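Side-chain contacts in putative 4-amino-4-deoxychorismate lyase (Thermus thermophilus, PDB 2ZGI), which binds pyridoxal-5'-phosphate and is probably a lyase of the class-IV aminotransferase family, acting perhaps on 4-amino-4-deoxychorismate: residues E39-L42 and A43-R46; L135-E138 and E139-E143; L167-G171 and T172-L176. One frame throughout, in Å; residues are numbered along the deposited sequence.

Interaction 1: E39-L42 and A43-R46; sequences EEHL and ARLR. With PLP (pyridoxal-5'-phosphate), chain P.
The Arg44 guanidinium and the His41 ring stand side by side, pointing the same way, with their planes 90° apart. The phosphate of pyridoxal-5'-phosphate lies at the edge of the guanidinium, its phosphorus in the plane, while His41 ND1 approaches that group obliquely, 4.0 Å from Arg44 NH2. Both nitrogens of the edge turn to one oxygen: Arg44 NH1 donates to PLP O3P at 2.6 Å with a bent angle of 142°, and the Arg44 NH2 bond to the same oxygen is weak at 3.2 Å. The fork is therefore lopsided. His41 ND1 and Arg44 NH2 each also hydrogen-bond Thr26 OG1, so one hydroxyl ties the ring to the guanidinium. Arg44 sends CG anti to its own N (chi1 -176°) and bends only at chi3, which carries the head from the helix to the cofactor.

Both residues belong to helix 38-51, where Arg44 N bonds Glu40 O at 2.9 Å and Leu45 N bonds His41 O at 2.9 Å, regular i to i+4 steps. Ser218, Ile183 and Thr184 also hydrogen-bond the cofactor. A leucine in place of Arg44 would probably leave PLP O3P without this donor pair and its positive charge, and Thr26 OG1 without one of its partners. On another side of the helix, Leu42 and Leu45 both pack on Phe83 of strand 78-86.

Interaction 2: L135-E138 and E139-E143; sequences LALE and EARKE
Four consecutive i to i+4 bonds define the backbone here, from Leu135 O to Glu139 N through Glu138 O to Lys142 N, and the one from Arg141 N to Leu137 O is 2.9 Å long with an N-H...O angle of 166°. A fifth, from Glu143 N to Glu139 O, is made at the C-terminal end of the helix, where Glu143 is the first residue to leave helical torsions. Along this ladder the side-chain contact is Leu137 with Arg141, one turn apart. The two chains cross at a slant. Leu137 CD1 meets the arginine where chain passes into head, 3.7 Å from Arg141 NE and 4.0 Å from Arg141 CG, whereas Leu137 CD2 sits over one face of the guanidinium, displaced toward its rim and 4.0 Å from Arg141 CZ. Arg141 places CG anti to its carbonyl carbon (chi1 -74°) and then runs extended to NE, which carries the chain across the leucine. The contact is van der Waals in kind, with an apolar branch against a flat cation. The Arg141 head also lies close to the like charge of Arg162.

Glu139 turns elsewhere and forms a salt bridge with Arg112. That bond ties helix 131-142 to strand 111-117, the first strand of a beta-alpha-beta unit; Ala136 packs on Thr114 of that strand and on Leu150 of strand 147-151, which follows the helix, while Leu137 reaches Glu147.

Interaction 3: L167-G171 and T172-L176; sequences LFREG and TLYLL
Arg169 and Tyr174 meet on one face of a beta hairpin, strands 164-169 and 172-176, whose short segments run antiparallel. The guanidinium and the phenol ring are turned 34° from each other, and the two side chains pass at an angle. Tyr174 CE2 lies over one face of the guanidinium, 3.7 Å from Arg169 NH2, and the same nitrogen is 3.6 Å from Tyr174 OH. Arg169 bends at chi3 (49°), which swings its head back over the neighbouring strand; its NH1 also makes a weak hydrogen bond to Arg210 O. The Tyr174 ring meets that of Phe204 as well.

Leu167 shares this face. Paired with Tyr174, it brings its CB to 4.2 Å from Tyr174 CB, and the same Leu167 CB lies 4.1 Å from Leu176 CD1. Phe168 and Leu173 point to the other face, where Phe168 CB and Leu173 CD1 touch at 4.3 Å. There Leu173 also packs on Ala192 of helix 183-194.

The register is set by two hydrogen-bonded pairs, Leu167 with Tyr174 and Arg169 with Thr172, around the non-hydrogen-bonded pair Phe168 with Leu173. Glu170 and Gly171 form the two-residue turn, and Glu170 takes positive phi. Beyond the hairpin, backbone bonds from Phe168 to His212 and from Leu173 to Arg198 and Glu200 build the two strands into the wider sheet. Between the hairpin strands, the Tyr174 N bond to Leu167 O is nearly straight, 2.7 Å long with an N-H...O angle of 173°.

In the fold
The three contacts follow one another along the chain without touching; their centres lie 25 to 29 Å apart. Interaction 1 mixes buried and exposed residues, and its buried Arg44 grips the cofactor phosphate. Interaction 2, across the chain's centre from interaction 1, pairs a leucine branch with a guanidinium on a helix surface, away from the annotated sites. Interaction 3, with five of nine touching residues buried, replaces helical i to i+4 bonds with cross-strand pairs, apolar on one face and with a tyrosine ring atom over an arginine's guanidinium on the other, beside leucines. Interactions 1 and 3 both reach helix 183-194, through Ile183 and Ala192 respectively, whereas interaction 2 packs on strands 111-117 and 147-151.

Interaction 1: E39-L42 and A43-R46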
ATOM      1  N   GLU D  39      26.198 -15.156 -25.283  1.00 29.02           N
ATOM      2  CA  GLU D  39      27.083 -14.987 -24.134  1.00 29.26           C
ATOM      3  C   GLU D  39      26.386 -14.303 -22.961  1.00 28.31           C
ATOM      4  O   GLU D  39      26.467 -14.763 -21.840  1.00 27.83           O
ATOM      5  CB  GLU D  39      28.310 -14.168 -24.521  1.00 30.89           C
ATOM      6  CG  GLU D  39      29.382 -14.184 -23.444  1.00 37.28           C
ATOM      7  CD  GLU D  39      30.761 -13.789 -23.958  1.00 46.26           C
ATOM      8  OE1 GLU D  39      30.860 -12.836 -24.774  1.00 50.18           O
ATOM      9  OE2 GLU D  39      31.749 -14.433 -23.529  1.00 50.84           O
ATOM     10  N   GLU D  40      25.710 -13.198 -23.232  1.00 27.75           N
ATOM     11  CA  GLU D  40      25.011 -12.444 -22.182  1.00 27.22           C
ATOM     12  C   GLU D  40      23.876 -13.250 -21.549  1.00 26.11           C
ATOM     13  O   GLU D  40      23.687 -13.199 -20.331  1.00 25.50           O
ATOM     14  CB  GLU D  40      24.473 -11.127 -22.749  1.00 28.03           C
ATOM     15  CG  GLU D  40      25.577 -10.071 -23.027  1.00 29.97           C
ATOM     16  CD  GLU D  40      26.140 -10.137 -24.455  1.00 33.84           C
ATOM     17  OE1 GLU D  40      25.841 -11.094 -25.210  1.00 31.10           O
ATOM     18  OE2 GLU D  40      26.912  -9.217 -24.813  1.00 34.13           O
ATOM     19  N   HIS D  41      23.148 -14.028 -22.368  1.00 25.62           N
ATOM     20  CA  HIS D  41      22.020 -14.828 -21.850  1.00 24.70           C
ATOM     21  C   HIS D  41      22.537 -15.950 -20.967  1.00 24.71           C
ATOM     22  O   HIS D  41      21.980 -16.241 -19.896  1.00 23.24           O
ATOM     23  CB  HIS D  41      21.184 -15.401 -23.003  1.00 25.62           C
ATOM     24  CG  HIS D  41      20.269 -14.396 -23.623  1.00 23.65           C
ATOM     25  ND1 HIS D  41      19.032 -14.102 -23.097  1.00 23.31           N
ATOM     26  CD2 HIS D  41      20.410 -13.619 -24.719  1.00 25.31           C
ATOM     27  CE1 HIS D  41      18.444 -13.187 -23.845  1.00 23.87           C
ATOM     28  NE2 HIS D  41      19.265 -12.867 -24.832  1.00 27.11           N
ATOM     29  N   LEU D  42      23.629 -16.590 -21.385  1.00 24.73           N
ATOM     30  CA  LEU D  42      24.151 -17.690 -20.553  1.00 24.74           C
ATOM     31  C   LEU D  42      24.791 -17.186 -19.257  1.00 24.88           C
ATOM     32  O   LEU D  42      24.678 -17.818 -18.219  1.00 24.27           O
ATOM     33  CB  LEU D  42      25.094 -18.604 -21.345  1.00 25.47           C
ATOM     34  CG  LEU D  42      24.424 -19.306 -22.539  1.00 27.92           C
ATOM     35  CD1 LEU D  42      25.428 -20.198 -23.326  1.00 29.30           C
ATOM     36  CD2 LEU D  42      23.194 -20.118 -22.106  1.00 26.78           C
ATOM     37  N   ALA D  43      25.458 -16.038 -19.337  1.00 25.95           N
ATOM     38  CA  ALA D  43      26.005 -15.351 -18.160  1.00 25.52           C
ATOM     39  C   ALA D  43      24.884 -14.987 -17.180  1.00 25.67           C
ATOM     40  O   ALA D  43      24.959 -15.305 -15.999  1.00 25.37           O
ATOM     41  CB  ALA D  43      26.740 -14.104 -18.591  1.00 25.95           C
ATOM     42  N   ARG D  44      23.839 -14.331 -17.677  1.00 26.08           N
ATOM     43  CA  ARG D  44      22.713 -13.980 -16.797  1.00 26.14           C
ATOM     44  C   ARG D  44      22.052 -15.205 -16.163  1.00 25.86           C
ATOM     45  O   ARG D  44      21.780 -15.214 -14.961  1.00 26.29           O
ATOM     46  CB  ARG D  44      21.661 -13.162 -17.544  1.00 26.42           C
ATOM     47  CG  ARG D  44      20.517 -12.710 -16.602  1.00 25.16           C
ATOM     48  CD  ARG D  44      19.590 -11.705 -17.258  1.00 25.39           C
ATOM     49  NE  ARG D  44      18.750 -12.376 -18.241  1.00 26.51           N
ATOM     50  CZ  ARG D  44      17.883 -11.762 -19.042  1.00 27.32           C
ATOM     51  NH1 ARG D  44      17.725 -10.424 -18.986  1.00 25.96           N
ATOM     52  NH2 ARG D  44      17.190 -12.491 -19.915  1.00 25.19           N
ATOM     53  N   LEU D  45      21.789 -16.230 -16.982  1.00 26.37           N
ATOM     54  CA  LEU D  45      21.102 -17.445 -16.542  1.00 24.67           C
ATOM     55  C   LEU D  45      21.877 -18.124 -15.420  1.00 25.57           C
ATOM     56  O   LEU D  45      21.306 -18.520 -14.403  1.00 23.94           O
ATOM     57  CB  LEU D  45      20.876 -18.414 -17.735  1.00 25.60           C
ATOM     58  CG  LEU D  45      20.036 -19.677 -17.492  1.00 23.45           C
ATOM     59  CD1 LEU D  45      18.579 -19.310 -17.141  1.00 21.75           C
ATOM     60  CD2 LEU D  45      20.069 -20.675 -18.683  1.00 24.13           C
ATOM     61  N   ARG D  46      23.198 -18.241 -15.584  1.00 25.64           N
ATOM     62  CA  ARG D  46      24.037 -18.760 -14.497  1.00 26.48           C
ATOM     63  C   ARG D  46      23.962 -17.882 -13.242  1.00 26.04           C
ATOM     64  O   ARG D  46      23.937 -18.408 -12.136  1.00 25.90           O
ATOM     65  CB  ARG D  46      25.506 -18.870 -14.948  1.00 27.00           C
ATOM     66  CG  ARG D  46      26.486 -19.340 -13.880  1.00 30.33           C
ATOM     67  CD  ARG D  46      27.866 -19.519 -14.526  1.00 35.93           C
ATOM     68  NE  ARG D  46      28.688 -20.402 -13.710  1.00 43.95           N
ATOM     69  CZ  ARG D  46      29.427 -20.009 -12.668  1.00 47.13           C
ATOM     70  NH1 ARG D  46      29.477 -18.718 -12.308  1.00 46.88           N
ATOM     71  NH2 ARG D  46      30.123 -20.916 -11.979  1.00 48.22           N
TER
HETATM   72  N1  PLP P 248      11.009  -7.609 -18.022  1.00 23.95           N
HETATM   73  C2  PLP P 248      10.664  -8.838 -17.584  1.00 26.20           C
HETATM   74  C2A PLP P 248       9.744  -8.962 -16.403  1.00 23.33           C
HETATM   75  C3  PLP P 248      11.143  -9.978 -18.237  1.00 24.02           C
HETATM   76  O3  PLP P 248      10.767 -11.198 -17.759  1.00 25.60           O
HETATM   77  C4  PLP P 248      12.013  -9.822 -19.323  1.00 25.07           C
HETATM   78  C4A PLP P 248      12.622 -10.996 -20.062  1.00 24.21           C
HETATM   79  C5  PLP P 248      12.377  -8.541 -19.730  1.00 23.38           C
HETATM   80  C6  PLP P 248      11.847  -7.450 -19.043  1.00 26.52           C
HETATM   81  C5A PLP P 248      13.282  -8.289 -20.918  1.00 26.39           C
HETATM   82  O4P PLP P 248      14.624  -8.750 -20.763  1.00 26.61           O
HETATM   83  P   PLP P 248      15.600  -9.065 -21.992  1.00 26.49           P
HETATM   84  O1P PLP P 248      15.846  -7.765 -22.718  1.00 24.81           O
HETATM   85  O2P PLP P 248      14.935 -10.054 -22.924  1.00 27.97           O
HETATM   86  O3P PLP P 248      16.756  -9.627 -21.233  1.00 24.24           O

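Interaction 2: L135-E138 and E139-E143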
ATOM      1  N   LEU D 135      -0.504 -11.471 -14.925  1.00 23.60           N
ATOM      2  CA  LEU D 135      -1.676 -10.666 -14.555  1.00 23.60           C
ATOM      3  C   LEU D 135      -1.580  -9.222 -15.081  1.00 24.19           C
ATOM      4  O   LEU D 135      -2.597  -8.645 -15.545  1.00 24.60           O
ATOM      5  CB  LEU D 135      -1.896 -10.703 -13.041  1.00 24.06           C
ATOM      6  CG  LEU D 135      -2.244 -12.072 -12.479  1.00 25.07           C
ATOM      7  CD1 LEU D 135      -2.046 -12.086 -10.968  1.00 25.77           C
ATOM      8  CD2 LEU D 135      -3.685 -12.589 -12.912  1.00 25.65           C
ATOM      9  N   ALA D 136      -0.367  -8.651 -15.045  1.00 24.03           N
ATOM     10  CA  ALA D 136      -0.126  -7.336 -15.601  1.00 24.32           C
ATOM     11  C   ALA D 136      -0.380  -7.296 -17.125  1.00 25.51           C
ATOM     12  O   ALA D 136      -1.017  -6.339 -17.637  1.00 25.69           O
ATOM     13  CB  ALA D 136       1.296  -6.828 -15.248  1.00 25.02           C
ATOM     14  N   LEU D 137       0.093  -8.312 -17.858  1.00 25.45           N
ATOM     15  CA  LEU D 137      -0.142  -8.344 -19.305  1.00 24.92           C
ATOM     16  C   LEU D 137      -1.630  -8.592 -19.608  1.00 25.19           C
ATOM     17  O   LEU D 137      -2.182  -7.994 -20.536  1.00 24.31           O
ATOM     18  CB  LEU D 137       0.723  -9.414 -19.993  1.00 26.14           C
ATOM     19  CG  LEU D 137       0.524  -9.584 -21.518  1.00 24.09           C
ATOM     20  CD1 LEU D 137       0.875  -8.296 -22.295  1.00 27.12           C
ATOM     21  CD2 LEU D 137       1.321 -10.771 -22.059  1.00 26.90           C
ATOM     22  N   GLU D 138      -2.268  -9.464 -18.833  1.00 26.12           N
ATOM     23  CA  GLU D 138      -3.712  -9.731 -19.015  1.00 27.73           C
ATOM     24  C   GLU D 138      -4.544  -8.450 -18.858  1.00 27.40           C
ATOM     25  O   GLU D 138      -5.400  -8.156 -19.687  1.00 26.70           O
ATOM     26  CB  GLU D 138      -4.218 -10.861 -18.116  1.00 27.75           C
ATOM     27  CG  GLU D 138      -3.764 -12.264 -18.578  1.00 32.92           C
ATOM     28  CD  GLU D 138      -3.900 -13.378 -17.519  1.00 38.93           C
ATOM     29  OE1 GLU D 138      -4.609 -13.178 -16.498  1.00 44.08           O
ATOM     30  OE2 GLU D 138      -3.296 -14.465 -17.726  1.00 40.20           O
ATOM     31  N   GLU D 139      -4.248  -7.670 -17.823  1.00 27.02           N
ATOM     32  CA  GLU D 139      -4.874  -6.368 -17.662  1.00 27.19           C
ATOM     33  C   GLU D 139      -4.619  -5.415 -18.833  1.00 27.54           C
ATOM     34  O   GLU D 139      -5.565  -4.775 -19.354  1.00 27.01           O
ATOM     35  CB  GLU D 139      -4.484  -5.732 -16.317  1.00 27.64           C
ATOM     36  CG  GLU D 139      -5.286  -4.445 -16.018  1.00 27.76           C
ATOM     37  CD  GLU D 139      -4.781  -3.711 -14.797  1.00 26.72           C
ATOM     38  OE1 GLU D 139      -4.630  -4.374 -13.759  1.00 26.99           O
ATOM     39  OE2 GLU D 139      -4.524  -2.481 -14.889  1.00 28.98           O
ATOM     40  N   ALA D 140      -3.369  -5.324 -19.284  1.00 26.80           N
ATOM     41  CA  ALA D 140      -3.042  -4.455 -20.392  1.00 27.42           C
ATOM     42  C   ALA D 140      -3.850  -4.793 -21.652  1.00 28.59           C
ATOM     43  O   ALA D 140      -4.419  -3.906 -22.327  1.00 27.78           O
ATOM     44  CB  ALA D 140      -1.540  -4.495 -20.685  1.00 27.28           C
ATOM     45  N   ARG D 141      -3.879  -6.081 -21.976  1.00 29.12           N
ATOM     46  CA  ARG D 141      -4.551  -6.550 -23.178  1.00 30.60           C
ATOM     47  C   ARG D 141      -6.068  -6.345 -23.074  1.00 30.90           C
ATOM     48  O   ARG D 141      -6.698  -5.959 -24.051  1.00 31.22           O
ATOM     49  CB  ARG D 141      -4.185  -8.020 -23.459  1.00 30.27           C
ATOM     50  CG  ARG D 141      -2.766  -8.170 -24.010  1.00 30.72           C
ATOM     51  CD  ARG D 141      -2.488  -9.585 -24.513  1.00 28.99           C
ATOM     52  NE  ARG D 141      -1.137  -9.699 -25.063  1.00 29.86           N
ATOM     53  CZ  ARG D 141      -0.611 -10.837 -25.517  1.00 32.17           C
ATOM     54  NH1 ARG D 141      -1.330 -11.963 -25.474  1.00 33.08           N
ATOM     55  NH2 ARG D 141       0.626 -10.853 -26.003  1.00 30.92           N
ATOM     56  N   LYS D 142      -6.645  -6.605 -21.905  1.00 31.82           N
ATOM     57  CA  LYS D 142      -8.059  -6.262 -21.676  1.00 33.77           C
ATOM     58  C   LYS D 142      -8.350  -4.795 -22.054  1.00 34.14           C
ATOM     59  O   LYS D 142      -9.376  -4.507 -22.680  1.00 33.98           O
ATOM     60  CB  LYS D 142      -8.486  -6.546 -20.243  1.00 34.02           C
ATOM     61  CG  LYS D 142      -9.990  -6.430 -20.034  1.00 36.77           C
ATOM     62  CD  LYS D 142     -10.392  -6.913 -18.651  1.00 41.77           C
ATOM     63  CE  LYS D 142     -11.891  -6.688 -18.399  1.00 44.20           C
ATOM     64  NZ  LYS D 142     -12.345  -7.427 -17.170  1.00 46.53           N
ATOM     65  N   GLU D 143      -7.424  -3.896 -21.705  1.00 34.14           N
ATOM     66  CA  GLU D 143      -7.533  -2.457 -21.990  1.00 34.95           C
ATOM     67  C   GLU D 143      -7.031  -2.063 -23.356  1.00 34.17           C
ATOM     68  O   GLU D 143      -6.791  -0.882 -23.607  1.00 34.88           O
ATOM     69  CB  GLU D 143      -6.723  -1.650 -20.968  1.00 35.59           C
ATOM     70  CG  GLU D 143      -7.565  -0.955 -19.926  1.00 39.83           C
ATOM     71  CD  GLU D 143      -8.239  -1.926 -19.029  1.00 44.00           C
ATOM     72  OE1 GLU D 143      -9.504  -1.916 -18.942  1.00 44.33           O
ATOM     73  OE2 GLU D 143      -7.482  -2.724 -18.434  1.00 44.95           O
TER

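Interaction 3: L167-G171 and T172-L176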
ATOM      1  N   LEU D 167      12.866   5.631 -20.699  1.00 35.83           N
ATOM      2  CA  LEU D 167      12.302   6.964 -20.876  1.00 37.22           C
ATOM      3  C   LEU D 167      13.295   7.864 -21.613  1.00 38.18           C
ATOM      4  O   LEU D 167      14.469   7.916 -21.254  1.00 38.70           O
ATOM      5  CB  LEU D 167      11.970   7.564 -19.511  1.00 36.86           C
ATOM      6  CG  LEU D 167      11.327   8.955 -19.473  1.00 37.02           C
ATOM      7  CD1 LEU D 167       9.928   8.925 -20.047  1.00 36.18           C
ATOM      8  CD2 LEU D 167      11.311   9.456 -18.036  1.00 35.25           C
ATOM      9  N   PHE D 168      12.822   8.569 -22.638  1.00 39.92           N
ATOM     10  CA  PHE D 168      13.668   9.508 -23.361  1.00 41.81           C
ATOM     11  C   PHE D 168      13.089  10.908 -23.310  1.00 43.22           C
ATOM     12  O   PHE D 168      11.955  11.139 -23.731  1.00 42.48           O
ATOM     13  CB  PHE D 168      13.876   9.090 -24.820  1.00 41.90           C
ATOM     14  CG  PHE D 168      14.804  10.006 -25.584  1.00 42.88           C
ATOM     15  CD1 PHE D 168      16.177   9.890 -25.445  1.00 44.06           C
ATOM     16  CD2 PHE D 168      14.296  10.999 -26.416  1.00 43.53           C
ATOM     17  CE1 PHE D 168      17.042  10.748 -26.141  1.00 45.90           C
ATOM     18  CE2 PHE D 168      15.145  11.850 -27.112  1.00 44.87           C
ATOM     19  CZ  PHE D 168      16.526  11.717 -26.976  1.00 45.00           C
ATOM     20  N   ARG D 169      13.889  11.838 -22.791  1.00 45.60           N
ATOM     21  CA  ARG D 169      13.509  13.253 -22.721  1.00 47.72           C
ATOM     22  C   ARG D 169      14.705  14.138 -23.072  1.00 48.48           C
ATOM     23  O   ARG D 169      15.839  13.855 -22.684  1.00 48.55           O
ATOM     24  CB  ARG D 169      12.937  13.599 -21.340  1.00 48.04           C
ATOM     25  CG  ARG D 169      12.555  15.074 -21.152  1.00 50.43           C
ATOM     26  CD  ARG D 169      12.106  15.439 -19.713  1.00 52.64           C
ATOM     27  NE  ARG D 169      13.001  14.969 -18.648  1.00 54.86           N
ATOM     28  CZ  ARG D 169      12.718  13.958 -17.825  1.00 56.93           C
ATOM     29  NH1 ARG D 169      11.563  13.310 -17.946  1.00 57.37           N
ATOM     30  NH2 ARG D 169      13.582  13.591 -16.877  1.00 57.63           N
ATOM     31  N   GLU D 170      14.427  15.205 -23.824  1.00 49.68           N
ATOM     32  CA  GLU D 170      15.436  16.179 -24.243  1.00 50.70           C
ATOM     33  C   GLU D 170      16.549  15.483 -25.055  1.00 50.30           C
ATOM     34  O   GLU D 170      16.442  15.348 -26.287  1.00 50.72           O
ATOM     35  CB  GLU D 170      15.994  16.984 -23.047  1.00 51.10           C
ATOM     36  CG  GLU D 170      14.956  17.402 -21.952  1.00 54.28           C
ATOM     37  CD  GLU D 170      13.955  18.492 -22.388  1.00 58.11           C
ATOM     38  OE1 GLU D 170      14.395  19.591 -22.799  1.00 59.54           O
ATOM     39  OE2 GLU D 170      12.726  18.260 -22.283  1.00 59.00           O
ATOM     40  N   GLY D 171      17.601  15.025 -24.382  1.00 49.32           N
ATOM     41  CA  GLY D 171      18.640  14.264 -25.075  1.00 47.62           C
ATOM     42  C   GLY D 171      19.233  13.147 -24.244  1.00 46.57           C
ATOM     43  O   GLY D 171      20.340  12.662 -24.533  1.00 47.01           O
ATOM     44  N   THR D 172      18.483  12.733 -23.222  1.00 45.05           N
ATOM     45  CA  THR D 172      18.942  11.699 -22.303  0.50 44.27           C
ATOM     46  C   THR D 172      17.982  10.503 -22.240  1.00 43.39           C
ATOM     47  O   THR D 172      16.753  10.661 -22.208  1.00 43.05           O
ATOM     48  CB  THR D 172      19.225  12.287 -20.896  0.50 44.38           C
ATOM     49  OG1 THR D 172      19.139  11.264 -19.894  0.50 44.29           O
ATOM     50  CG2 THR D 172      18.233  13.368 -20.583  0.50 44.71           C
ATOM     51  N   LEU D 173      18.563   9.312 -22.256  1.00 42.20           N
ATOM     52  CA  LEU D 173      17.819   8.064 -22.129  1.00 40.02           C
ATOM     53  C   LEU D 173      17.973   7.550 -20.708  1.00 38.66           C
ATOM     54  O   LEU D 173      19.088   7.307 -20.237  1.00 39.20           O
ATOM     55  CB  LEU D 173      18.352   7.030 -23.125  1.00 39.70           C
ATOM     56  CG  LEU D 173      17.677   5.660 -23.230  1.00 39.66           C
ATOM     57  CD1 LEU D 173      16.377   5.720 -24.013  1.00 37.77           C
ATOM     58  CD2 LEU D 173      18.657   4.688 -23.870  1.00 39.29           C
ATOM     59  N   TYR D 174      16.846   7.389 -20.027  1.00 37.16           N
ATOM     60  CA  TYR D 174      16.805   6.845 -18.679  1.00 35.50           C
ATOM     61  C   TYR D 174      16.403   5.380 -18.670  1.00 34.31           C
ATOM     62  O   TYR D 174      15.425   4.990 -19.316  1.00 33.23           O
ATOM     63  CB  TYR D 174      15.810   7.626 -17.827  1.00 35.60           C
ATOM     64  CG  TYR D 174      16.131   9.098 -17.794  1.00 37.84           C
ATOM     65  CD1 TYR D 174      17.045   9.609 -16.866  1.00 38.51           C
ATOM     66  CD2 TYR D 174      15.547   9.978 -18.712  1.00 39.10           C
ATOM     67  CE1 TYR D 174      17.345  10.975 -16.831  1.00 40.21           C
ATOM     68  CE2 TYR D 174      15.842  11.349 -18.687  1.00 41.65           C
ATOM     69  CZ  TYR D 174      16.745  11.834 -17.747  1.00 42.42           C
ATOM     70  OH  TYR D 174      17.039  13.185 -17.723  1.00 44.67           O
ATOM     71  N   LEU D 175      17.165   4.578 -17.942  1.00 33.28           N
ATOM     72  CA  LEU D 175      16.777   3.196 -17.681  1.00 33.07           C
ATOM     73  C   LEU D 175      16.119   3.133 -16.312  1.00 32.83           C
ATOM     74  O   LEU D 175      16.688   3.578 -15.290  1.00 31.96           O
ATOM     75  CB  LEU D 175      17.978   2.244 -17.758  1.00 33.64           C
ATOM     76  CG  LEU D 175      19.013   2.428 -18.883  1.00 34.49           C
ATOM     77  CD1 LEU D 175      19.878   1.169 -18.980  1.00 35.41           C
ATOM     78  CD2 LEU D 175      18.400   2.780 -20.254  1.00 33.52           C
ATOM     79  N   LEU D 176      14.897   2.601 -16.289  1.00 32.03           N
ATOM     80  CA  LEU D 176      14.092   2.623 -15.076  1.00 31.62           C
ATOM     81  C   LEU D 176      14.570   1.497 -14.174  1.00 31.93           C
ATOM     82  O   LEU D 176      14.558   0.329 -14.594  1.00 31.91           O
ATOM     83  CB  LEU D 176      12.598   2.454 -15.407  1.00 31.79           C
ATOM     84  CG  LEU D 176      11.763   3.707 -15.719  1.00 31.93           C
ATOM     85  CD1 LEU D 176      12.372   4.551 -16.821  1.00 31.58           C
ATOM     86  CD2 LEU D 176      10.353   3.308 -16.104  1.00 32.58           C
TER